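Local coordinates for protein N-acetyl-beta-D glucosaminidase (Rhizomucor miehei CAU432, PDB 4ZM6) that binds acetyl-CoA in a GCN5-related glucosamine N-acetyltransferase region and probably hydrolyses beta-N-acetylglucosaminides with a family 3 glycoside hydrolase domain, at residues A[386-392]-A[422-426]; A[727-732]-A[801-805]; A[556-561]-A[615-620]. One frame throughout, in Å; residues are numbered along the deposited sequence.

The three contacts follow one another along the chain, in the order 1, 3, 2, and none touches another. Contact 1 is at the edge of a six-stranded sheet that probably belongs to the hydrolase part. Contact 3 lies at the acetyl-CoA pocket, its centre about 46 Å from that of contact 1. Contact 2 belongs to the second N-acetyltransferase-like region. Its centre is about 39 Å from that of contact 3 and about 75 Å from that of contact 1, across the chain's centre. Contacts 2 and 3 look like counterparts in two GNAT-like folds: each joins a helix end to a strand end. Acetyl-CoA binds at contact 3; a sulfate lies near contact 2.

Contact 1 of 3, residues A[386-392]-A[422-426]; sequences PAQTDKI and RHTNL
Ile392 lies over one face of the His423 ring, while backbone carbonyls from the same segment meet the ring at its edge. The CD1 methyl of Ile392 makes a CH-pi contact 3.7 Å from the His423 ring centroid, offset toward the rim. His423 reaches this place with CG anti to its backbone N (chi1 -168°). At the edge, NE2 of His423 gives a weak hydrogen bond to Ala387 O, 3.4 Å away. Asp390 O lies in the ring plane too, 3.0 Å from His423 CE1. Pro386 approaches the ring obliquely with CG.

The carbonyls come from a type I turn, Ala387 to Asp390. The carboxylate of Asp390 folds back on it, with OD2 accepting from Ala387 N at 2.7 Å on its anti side. Beyond the turn, Ile392 N binds Asn425 O at 3.2 Å, nearly straight at N-H (174°). This bond starts the parallel pairing of strands 392-397 and 426-431, which helix 413-422 links in a beta-alpha-beta crossover. Ile392 CG2 and Leu426 CD1 pack at 3.4 Å on a shared sheet face.

The buried His423 has an apolar face contact and a carbonyl-rich edge. That edge is consistent with a proton on NE2, though the one bond there is weak. Asp390 might favour a positive ring, but its OD2 is 5.8 Å from His423 NE2 and the like-charged Asp446 is close by, so any effect is probably small.

Contact 2 of 3, residues A[727-732]-A[801-805]; sequences FQQRNF and GVAQE
Phe727 extends its ring toward Gly801 and Ala803 with CG anti to the backbone N (chi1 177°). Phe732 uses a different setting: its CG lies anti to the carbonyl carbon (chi1 -56°), which turns the ring onto Gly801 and Val802. The Phe727 edge faces backbone atoms, with CZ 3.6 Å from Gly801 O. Its CE1 also packs on the Ala803 methyl, CB, at 3.9 Å. At the Phe732 ring, Val802 O lies at the edge, near the ring plane. Gly801 CA approaches the same ring obliquely, 3.5 Å from Phe732 CZ.

The Asn731 side chain spans from the last helical turn to the chain beyond the strand. Its ND2 turns back to Phe727 O at 3.2 Å. That carbonyl also takes the helical bond from Asn731 N, so it is gripped twice by one residue. OD1 of Asn731 receives a weak bond from Gln804 N at 3.4 Å. The amide planes of Asn731 and Gln804 are 83° apart. Their oxygens, OD1 and OE1, face each other as two acceptors without a hydrogen bond.

Strand 763-771 flanks the contact, where Val763 and Ser766 touch Phe727, and Trp735 meets the ring of Phe732. The side chain of Val802 lies about 4 Å from a sulfate, probably from the crystallisation liquor. Helix 721-731 against the end of strand 794-802, with helix 811-825 following, matches the GNAT fold, in which the first helix packs by the fourth strand.

Contact 3 of 3, residues A[556-561]-A[615-620]; sequences MWDDIF and LLMVSP. With ACO (acetyl coenzyme *a), chain C.
Helix 556-561 crosses strand 615-618 almost at a right angle (84°), with their axes 9.0 Å apart at closest approach. This is the GNAT fold: the end of the first helix packs on the fourth strand, which carries acetyl-CoA. The backbones come nearest at Met556 and Ser619.

Met617 is central. Its CG sits between the backbone N and carbonyl carbon (chi1 78°), and a bend at chi3 brings CE into a pocket of Trp557, Ile560 and Phe561. CE is 3.4 Å from Phe561 CE2, while the Met556 and Met617 chains slide past each other in opposite directions. Leu615 meets the Trp557 ring at its edge, with CD2 3.7 Å from CZ3. Over one face of that indole lies Phe561 CD2. Trp557 NE1 bonds to Trp565 O, and Ser619 OG to Val595 O.

Leu616 and Val618 point away from the helix, and Leu616 packs on helices 627-642 and 665-677. Ile560 CG2 touches the ligand at C7P, 3.7 Å away. The strand backbone pairs with the cofactor arm. Leu616 N holds the acetyl oxygen O at 3.0 Å, ACO N4P returns a weak 3.3 Å bond to Leu616 O, and Val618 N gives ACO O9P a 2.8 Å hydrogen bond.

Contact 1 of 3, residues A[386-392]-A[422-426]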
loop_
_atom_site.group_PDB
_atom_site.type_symbol
_atom_site.label_atom_id
_atom_site.label_comp_id
_atom_site.label_asym_id
_atom_site.label_seq_id
_atom_site.Cartn_x
_atom_site.Cartn_y
_atom_site.Cartn_z
ATOM N N PRO A 386 21.350 -42.234 13.279
ATOM C CA PRO A 386 21.974 -43.081 14.293
ATOM C C PRO A 386 22.026 -44.548 13.880
ATOM O O PRO A 386 21.245 -44.995 13.037
ATOM C CB PRO A 386 21.057 -42.903 15.508
ATOM C CG PRO A 386 19.725 -42.586 14.923
ATOM C CD PRO A 386 20.020 -41.758 13.702
ATOM N N ALA A 387 22.962 -45.276 14.469
ATOM C CA ALA A 387 23.012 -46.724 14.326
ATOM C C ALA A 387 22.050 -47.332 15.341
ATOM O O ALA A 387 21.890 -46.811 16.449
ATOM C CB ALA A 387 24.427 -47.233 14.549
ATOM N N GLN A 388 21.422 -48.441 14.960
ATOM C CA GLN A 388 20.429 -49.119 15.798
ATOM C C GLN A 388 20.850 -49.228 17.263
ATOM O O GLN A 388 20.033 -49.055 18.168
ATOM C CB GLN A 388 20.160 -50.514 15.248
ATOM C CG GLN A 388 18.831 -51.098 15.682
ATOM C CD GLN A 388 18.406 -52.254 14.800
ATOM O OE1 GLN A 388 19.222 -53.116 14.451
ATOM N NE2 GLN A 388 17.123 -52.286 14.436
ATOM N N THR A 389 22.131 -49.510 17.479
ATOM C CA THR A 389 22.685 -49.724 18.816
ATOM C C THR A 389 23.105 -48.443 19.549
ATOM O O THR A 389 23.553 -48.518 20.695
ATOM C CB THR A 389 23.908 -50.657 18.733
ATOM O OG1 THR A 389 24.856 -50.119 17.800
ATOM C CG2 THR A 389 23.480 -52.044 18.276
ATOM N N ASP A 390 22.987 -47.285 18.897
ATOM C CA ASP A 390 23.237 -46.005 19.556
ATOM C C ASP A 390 22.175 -45.734 20.619
ATOM O O ASP A 390 21.014 -46.108 20.463
ATOM C CB ASP A 390 23.236 -44.846 18.553
ATOM C CG ASP A 390 24.544 -44.708 17.803
ATOM O OD1 ASP A 390 25.613 -44.760 18.445
ATOM O OD2 ASP A 390 24.500 -44.511 16.570
ATOM N N LYS A 391 22.586 -45.074 21.693
ATOM C CA LYS A 391 21.680 -44.709 22.771
ATOM C C LYS A 391 21.235 -43.261 22.563
ATOM O O LYS A 391 22.071 -42.354 22.510
ATOM C CB LYS A 391 22.384 -44.868 24.122
ATOM C CG LYS A 391 21.480 -44.733 25.344
ATOM C CD LYS A 391 20.670 -45.996 25.621
ATOM C CE LYS A 391 20.491 -46.238 27.120
ATOM N NZ LYS A 391 21.718 -46.804 27.767
ATOM N N ILE A 392 19.924 -43.060 22.428
ATOM C CA ILE A 392 19.347 -41.726 22.332
ATOM C C ILE A 392 18.673 -41.344 23.650
ATOM O O ILE A 392 17.805 -42.069 24.142
ATOM C CB ILE A 392 18.303 -41.633 21.194
ATOM C CG1 ILE A 392 18.976 -41.851 19.831
ATOM C CG2 ILE A 392 17.591 -40.276 21.226
ATOM C CD1 ILE A 392 18.053 -41.702 18.635
ATOM N N ARG A 422 11.081 -44.585 14.653
ATOM C CA ARG A 422 12.393 -44.550 13.996
ATOM C C ARG A 422 13.505 -45.253 14.773
ATOM O O ARG A 422 14.456 -45.744 14.166
ATOM C CB ARG A 422 12.845 -43.103 13.728
ATOM C CG ARG A 422 12.124 -42.397 12.592
ATOM C CD ARG A 422 10.796 -41.833 13.054
ATOM N NE ARG A 422 9.977 -41.360 11.948
ATOM C CZ ARG A 422 8.716 -40.950 12.064
ATOM N NH1 ARG A 422 8.111 -40.938 13.247
ATOM N NH2 ARG A 422 8.054 -40.550 10.986
ATOM N N HIS A 423 13.420 -45.277 16.102
ATOM C CA HIS A 423 14.562 -45.710 16.913
ATOM C C HIS A 423 14.153 -46.107 18.338
ATOM O O HIS A 423 13.665 -45.278 19.112
ATOM C CB HIS A 423 15.607 -44.597 16.943
ATOM C CG HIS A 423 16.929 -45.018 17.499
ATOM N ND1 HIS A 423 17.177 -45.084 18.853
ATOM C CD2 HIS A 423 18.083 -45.375 16.886
ATOM C CE1 HIS A 423 18.426 -45.463 19.051
ATOM N NE2 HIS A 423 18.998 -45.649 17.874
ATOM N N THR A 424 14.383 -47.375 18.676
ATOM C CA THR A 424 13.846 -47.973 19.897
ATOM C C THR A 424 14.795 -47.893 21.087
ATOM O O THR A 424 14.347 -47.886 22.232
ATOM C CB THR A 424 13.471 -49.449 19.668
ATOM O OG1 THR A 424 14.658 -50.254 19.578
ATOM C CG2 THR A 424 12.657 -49.595 18.393
ATOM N N ASN A 425 16.098 -47.849 20.826
ATOM C CA ASN A 425 17.084 -47.733 21.897
ATOM C C ASN A 425 17.031 -46.299 22.448
ATOM O O ASN A 425 17.889 -45.457 22.162
ATOM C CB ASN A 425 18.479 -48.124 21.379
ATOM C CG ASN A 425 19.448 -48.512 22.487
ATOM O OD1 ASN A 425 20.644 -48.649 22.241
ATOM N ND2 ASN A 425 18.941 -48.700 23.702
ATOM N N LEU A 426 16.002 -46.047 23.252
ATOM C CA LEU A 426 15.580 -44.698 23.577
ATOM C C LEU A 426 15.186 -44.576 25.045
ATOM O O LEU A 426 14.480 -45.437 25.568
ATOM C CB LEU A 426 14.379 -44.342 22.694
ATOM C CG LEU A 426 13.787 -42.931 22.777
ATOM C CD1 LEU A 426 14.733 -41.915 22.158
ATOM C CD2 LEU A 426 12.437 -42.893 22.082
#

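Contact 2 of 3, residues A[727-732]-A[801-805]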
loop_
_atom_site.group_PDB
_atom_site.type_symbol
_atom_site.label_atom_id
_atom_site.label_comp_id
_atom_site.label_asym_id
_atom_site.label_seq_id
_atom_site.Cartn_x
_atom_site.Cartn_y
_atom_site.Cartn_z
ATOM N N PHE A 727 -31.506 -8.925 -28.879
ATOM C CA PHE A 727 -31.477 -10.372 -29.036
ATOM C C PHE A 727 -30.674 -11.023 -27.917
ATOM O O PHE A 727 -31.186 -11.879 -27.199
ATOM C CB PHE A 727 -30.879 -10.733 -30.387
ATOM C CG PHE A 727 -30.735 -12.204 -30.616
ATOM C CD1 PHE A 727 -31.813 -12.959 -31.037
ATOM C CD2 PHE A 727 -29.510 -12.830 -30.435
ATOM C CE1 PHE A 727 -31.679 -14.315 -31.263
ATOM C CE2 PHE A 727 -29.365 -14.189 -30.663
ATOM C CZ PHE A 727 -30.454 -14.934 -31.076
ATOM N N GLN A 728 -29.425 -10.597 -27.761
ATOM C CA GLN A 728 -28.542 -11.139 -26.719
ATOM C C GLN A 728 -29.126 -10.961 -25.310
ATOM O O GLN A 728 -29.039 -11.865 -24.479
ATOM C CB GLN A 728 -27.151 -10.493 -26.798
ATOM C CG GLN A 728 -26.368 -10.839 -28.055
ATOM C CD GLN A 728 -25.991 -12.301 -28.120
ATOM O OE1 GLN A 728 -25.371 -12.827 -27.205
ATOM N NE2 GLN A 728 -26.359 -12.966 -29.209
ATOM N N GLN A 729 -29.732 -9.809 -25.048
ATOM C CA GLN A 729 -30.336 -9.554 -23.744
ATOM C C GLN A 729 -31.457 -10.538 -23.426
ATOM O O GLN A 729 -31.557 -11.004 -22.298
ATOM C CB GLN A 729 -30.869 -8.125 -23.662
ATOM C CG GLN A 729 -31.655 -7.817 -22.401
ATOM C CD GLN A 729 -32.220 -6.411 -22.414
ATOM O OE1 GLN A 729 -33.082 -6.080 -23.237
ATOM N NE2 GLN A 729 -31.744 -5.571 -21.502
ATOM N N ARG A 730 -32.308 -10.840 -24.401
ATOM C CA ARG A 730 -33.398 -11.787 -24.166
ATOM C C ARG A 730 -32.897 -13.234 -24.099
ATOM O O ARG A 730 -33.346 -13.999 -23.247
ATOM C CB ARG A 730 -34.500 -11.657 -25.231
ATOM C CG ARG A 730 -35.611 -12.693 -25.082
ATOM C CD ARG A 730 -36.867 -12.353 -25.871
ATOM N NE ARG A 730 -37.959 -13.289 -25.578
ATOM C CZ ARG A 730 -38.723 -13.263 -24.481
ATOM N NH1 ARG A 730 -38.534 -12.344 -23.535
ATOM N NH2 ARG A 730 -39.685 -14.168 -24.326
ATOM N N ASN A 731 -31.964 -13.604 -24.975
ATOM C CA ASN A 731 -31.658 -15.018 -25.205
ATOM C C ASN A 731 -30.317 -15.520 -24.675
ATOM O O ASN A 731 -30.220 -16.670 -24.245
ATOM C CB ASN A 731 -31.768 -15.329 -26.700
ATOM C CG ASN A 731 -33.176 -15.115 -27.240
ATOM O OD1 ASN A 731 -34.085 -15.889 -26.949
ATOM N ND2 ASN A 731 -33.357 -14.064 -28.034
ATOM N N PHE A 732 -29.279 -14.689 -24.725
ATOM C CA PHE A 732 -27.949 -15.102 -24.270
ATOM C C PHE A 732 -27.225 -13.967 -23.550
ATOM O O PHE A 732 -26.124 -13.575 -23.954
ATOM C CB PHE A 732 -27.121 -15.595 -25.455
ATOM C CG PHE A 732 -27.776 -16.698 -26.221
ATOM C CD1 PHE A 732 -27.588 -18.025 -25.853
ATOM C CD2 PHE A 732 -28.604 -16.414 -27.300
ATOM C CE1 PHE A 732 -28.204 -19.054 -26.556
ATOM C CE2 PHE A 732 -29.224 -17.437 -28.007
ATOM C CZ PHE A 732 -29.023 -18.759 -27.633
ATOM N N GLY A 801 -26.028 -18.874 -31.342
ATOM C CA GLY A 801 -27.283 -18.989 -30.613
ATOM C C GLY A 801 -28.501 -18.664 -31.455
ATOM O O GLY A 801 -28.492 -17.725 -32.253
ATOM N N VAL A 802 -29.552 -19.455 -31.264
ATOM C CA VAL A 802 -30.842 -19.230 -31.897
ATOM C C VAL A 802 -31.815 -18.785 -30.815
ATOM O O VAL A 802 -31.635 -19.125 -29.652
ATOM C CB VAL A 802 -31.352 -20.530 -32.533
ATOM C CG1 VAL A 802 -32.622 -20.281 -33.338
ATOM C CG2 VAL A 802 -30.257 -21.153 -33.392
ATOM N N ALA A 803 -32.835 -18.022 -31.193
ATOM C CA ALA A 803 -33.866 -17.587 -30.247
ATOM C C ALA A 803 -34.643 -18.792 -29.757
ATOM O O ALA A 803 -34.745 -19.788 -30.471
ATOM C CB ALA A 803 -34.813 -16.593 -30.903
ATOM N N GLN A 804 -35.181 -18.704 -28.540
ATOM C CA GLN A 804 -35.992 -19.803 -27.984
ATOM C C GLN A 804 -37.187 -20.141 -28.880
ATOM O O GLN A 804 -37.382 -21.297 -29.264
ATOM C CB GLN A 804 -36.466 -19.568 -26.527
ATOM C CG GLN A 804 -36.472 -18.150 -25.962
ATOM C CD GLN A 804 -35.317 -17.907 -24.998
ATOM O OE1 GLN A 804 -34.169 -18.261 -25.278
ATOM N NE2 GLN A 804 -35.621 -17.305 -23.849
ATOM N N GLU A 805 -37.962 -19.112 -29.212
ATOM C CA GLU A 805 -39.112 -19.231 -30.106
ATOM C C GLU A 805 -38.823 -20.024 -31.395
ATOM O O GLU A 805 -39.666 -20.802 -31.852
ATOM C CB GLU A 805 -39.590 -17.826 -30.483
ATOM C CG GLU A 805 -40.897 -17.775 -31.264
ATOM C CD GLU A 805 -42.124 -17.981 -30.395
ATOM O OE1 GLU A 805 -41.987 -18.086 -29.155
ATOM O OE2 GLU A 805 -43.235 -18.031 -30.963
#

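Contact 3 of 3, residues A[556-561]-A[615-620]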
loop_
_atom_site.group_PDB
_atom_site.type_symbol
_atom_site.label_atom_id
_atom_site.label_comp_id
_atom_site.label_asym_id
_atom_site.label_seq_id
_atom_site.Cartn_x
_atom_site.Cartn_y
_atom_site.Cartn_z
ATOM N N MET A 556 9.561 -18.071 -21.309
ATOM C CA MET A 556 9.024 -19.045 -20.371
ATOM C C MET A 556 7.877 -19.834 -21.008
ATOM O O MET A 556 7.753 -21.040 -20.778
ATOM C CB MET A 556 8.555 -18.351 -19.084
ATOM C CG MET A 556 8.411 -19.282 -17.891
ATOM S SD MET A 556 7.652 -18.464 -16.472
ATOM C CE MET A 556 9.000 -17.430 -15.923
ATOM N N TRP A 557 7.048 -19.160 -21.806
ATOM C CA TRP A 557 5.920 -19.824 -22.459
ATOM C C TRP A 557 6.390 -20.869 -23.444
ATOM O O TRP A 557 5.843 -21.970 -23.492
ATOM C CB TRP A 557 5.000 -18.831 -23.177
ATOM C CG TRP A 557 3.894 -19.522 -23.919
ATOM C CD1 TRP A 557 4.001 -20.202 -25.100
ATOM C CD2 TRP A 557 2.523 -19.624 -23.523
ATOM N NE1 TRP A 557 2.781 -20.721 -25.462
ATOM C CE2 TRP A 557 1.855 -20.379 -24.513
ATOM C CE3 TRP A 557 1.791 -19.149 -22.430
ATOM C CZ2 TRP A 557 0.496 -20.670 -24.444
ATOM C CZ3 TRP A 557 0.432 -19.435 -22.364
ATOM C CH2 TRP A 557 -0.200 -20.189 -23.366
ATOM N N ASP A 558 7.380 -20.518 -24.252
ATOM C CA ASP A 558 7.873 -21.442 -25.262
ATOM C C ASP A 558 8.525 -22.627 -24.577
ATOM O O ASP A 558 8.363 -23.768 -24.998
ATOM C CB ASP A 558 8.871 -20.759 -26.197
ATOM C CG ASP A 558 9.212 -21.613 -27.399
ATOM O OD1 ASP A 558 8.281 -22.003 -28.137
ATOM O OD2 ASP A 558 10.410 -21.902 -27.601
ATOM N N ASP A 559 9.248 -22.340 -23.501
ATOM C CA ASP A 559 9.922 -23.365 -22.719
ATOM C C ASP A 559 8.941 -24.405 -22.155
ATOM O O ASP A 559 9.246 -25.595 -22.145
ATOM C CB ASP A 559 10.715 -22.701 -21.587
ATOM C CG ASP A 559 11.674 -23.647 -20.906
ATOM O OD1 ASP A 559 12.007 -24.701 -21.492
ATOM O OD2 ASP A 559 12.104 -23.329 -19.775
ATOM N N ILE A 560 7.768 -23.951 -21.714
ATOM C CA ILE A 560 6.774 -24.801 -21.044
ATOM C C ILE A 560 5.702 -25.346 -21.986
ATOM O O ILE A 560 5.347 -26.518 -21.898
ATOM C CB ILE A 560 6.076 -24.019 -19.908
ATOM C CG1 ILE A 560 7.080 -23.751 -18.788
ATOM C CG2 ILE A 560 4.859 -24.770 -19.377
ATOM C CD1 ILE A 560 6.588 -22.794 -17.729
ATOM N N PHE A 561 5.170 -24.482 -22.851
ATOM C CA PHE A 561 4.062 -24.828 -23.745
ATOM C C PHE A 561 4.457 -24.888 -25.229
ATOM O O PHE A 561 3.618 -25.183 -26.077
ATOM C CB PHE A 561 2.943 -23.795 -23.605
ATOM C CG PHE A 561 2.311 -23.744 -22.242
ATOM C CD1 PHE A 561 1.511 -24.786 -21.793
ATOM C CD2 PHE A 561 2.474 -22.629 -21.426
ATOM C CE1 PHE A 561 0.911 -24.734 -20.543
ATOM C CE2 PHE A 561 1.876 -22.570 -20.176
ATOM C CZ PHE A 561 1.098 -23.624 -19.732
ATOM N N LEU A 615 -3.568 -17.552 -16.210
ATOM C CA LEU A 615 -2.410 -18.398 -16.438
ATOM C C LEU A 615 -1.557 -18.458 -15.179
ATOM O O LEU A 615 -1.470 -17.478 -14.433
ATOM C CB LEU A 615 -1.588 -17.858 -17.609
ATOM C CG LEU A 615 -0.422 -18.714 -18.098
ATOM C CD1 LEU A 615 -0.924 -19.925 -18.860
ATOM C CD2 LEU A 615 0.504 -17.889 -18.974
ATOM N N LEU A 616 -0.961 -19.625 -14.945
ATOM C CA LEU A 616 0.021 -19.821 -13.890
ATOM C C LEU A 616 1.064 -20.748 -14.472
ATOM O O LEU A 616 0.723 -21.817 -14.963
ATOM C CB LEU A 616 -0.627 -20.475 -12.671
ATOM C CG LEU A 616 -0.062 -20.220 -11.264
ATOM C CD1 LEU A 616 -0.279 -21.452 -10.387
ATOM C CD2 LEU A 616 1.411 -19.834 -11.263
ATOM N N MET A 617 2.328 -20.340 -14.441
ATOM C CA MET A 617 3.402 -21.144 -15.027
ATOM C C MET A 617 4.732 -20.825 -14.360
ATOM O O MET A 617 4.989 -19.670 -14.017
ATOM C CB MET A 617 3.501 -20.878 -16.534
ATOM C CG MET A 617 4.198 -19.568 -16.894
ATOM S SD MET A 617 4.027 -18.987 -18.596
ATOM C CE MET A 617 4.440 -20.465 -19.503
ATOM N N VAL A 618 5.564 -21.850 -14.165
ATOM C CA VAL A 618 6.936 -21.651 -13.678
ATOM C C VAL A 618 7.909 -22.538 -14.466
ATOM O O VAL A 618 7.556 -23.640 -14.890
ATOM C CB VAL A 618 7.078 -21.857 -12.134
ATOM C CG1 VAL A 618 5.721 -21.885 -11.439
ATOM C CG2 VAL A 618 7.846 -23.122 -11.786
ATOM N N SER A 619 9.130 -22.036 -14.644
ATOM C CA SER A 619 10.163 -22.699 -15.435
ATOM C C SER A 619 10.436 -24.109 -14.920
ATOM O O SER A 619 10.524 -24.303 -13.705
ATOM C CB SER A 619 11.465 -21.894 -15.383
ATOM O OG SER A 619 11.216 -20.499 -15.463
ATOM N N PRO A 620 10.602 -25.090 -15.835
ATOM C CA PRO A 620 10.762 -26.500 -15.451
ATOM C C PRO A 620 11.830 -26.731 -14.388
ATOM O O PRO A 620 11.566 -27.393 -13.384
ATOM C CB PRO A 620 11.170 -27.179 -16.760
ATOM C CG PRO A 620 10.631 -26.299 -17.830
ATOM C CD PRO A 620 10.751 -24.907 -17.291
HETATM N N1A ACO C . 10.387 -29.743 -1.060
HETATM C C2A ACO C . 9.703 -30.855 -1.415
HETATM N N3A ACO C . 8.569 -30.823 -2.150
HETATM C C4A ACO C . 8.047 -29.648 -2.593
HETATM C C5A ACO C . 8.740 -28.396 -2.234
HETATM C C6A ACO C . 9.976 -28.501 -1.424
HETATM N N6A ACO C . 10.660 -27.387 -1.069
HETATM N N7A ACO C . 8.031 -27.396 -2.767
HETATM C C8A ACO C . 6.969 -27.946 -3.413
HETATM N N9A ACO C . 6.972 -29.290 -3.304
HETATM C C1B ACO C . 5.956 -30.202 -3.898
HETATM C C2B ACO C . 4.842 -30.550 -2.913
HETATM O O2B ACO C . 4.588 -31.960 -2.933
HETATM C C3B ACO C . 3.631 -29.736 -3.345
HETATM O O3B ACO C . 2.369 -30.409 -3.176
HETATM P P3B ACO C . 1.769 -31.628 -4.066
HETATM O O7A ACO C . 1.074 -30.956 -5.233
HETATM O O8A ACO C . 2.947 -32.507 -4.415
HETATM O O9A ACO C . 0.808 -32.279 -3.112
HETATM C C4B ACO C . 3.934 -29.346 -4.790
HETATM O O4B ACO C . 5.336 -29.560 -5.019
HETATM C C5B ACO C . 3.552 -27.897 -5.066
HETATM O O5B ACO C . 4.384 -27.421 -6.114
HETATM P P1A ACO C . 4.937 -25.919 -6.152
HETATM O O1A ACO C . 6.446 -25.999 -6.149
HETATM O O2A ACO C . 4.236 -25.035 -5.157
HETATM O O3A ACO C . 4.371 -25.585 -7.615
HETATM P P2A ACO C . 5.352 -25.444 -8.869
HETATM O O4A ACO C . 6.346 -24.351 -8.556
HETATM O O5A ACO C . 5.861 -26.801 -9.263
HETATM O O6A ACO C . 4.306 -24.944 -9.978
HETATM C CBP ACO C . 2.725 -25.534 -11.717
HETATM C CCP ACO C . 3.143 -25.717 -10.267
HETATM C CDP ACO C . 2.362 -24.079 -11.969
HETATM C CEP ACO C . 1.500 -26.397 -11.975
HETATM C CAP ACO C . 3.910 -25.971 -12.581
HETATM O OAP ACO C . 3.982 -27.393 -12.607
HETATM C C9P ACO C . 3.858 -25.442 -13.986
HETATM O O9P ACO C . 4.465 -24.413 -14.253
HETATM N N8P ACO C . 3.170 -26.123 -14.901
HETATM C C7P ACO C . 3.138 -25.676 -16.280
HETATM C C6P ACO C . 2.061 -26.361 -17.102
HETATM C C5P ACO C . 0.633 -25.983 -16.752
HETATM O O5P ACO C . -0.208 -26.826 -17.012
HETATM N N4P ACO C . 0.309 -24.788 -16.232
HETATM C C3P ACO C . -1.081 -24.404 -15.967
HETATM C C2P ACO C . -1.738 -23.678 -17.148
HETATM S S1P ACO C . -3.513 -23.690 -17.075
HETATM C C ACO C . -3.912 -22.322 -16.224
HETATM O O ACO C . -3.043 -21.622 -15.733
HETATM C CH3 ACO C . -5.364 -21.997 -16.081
#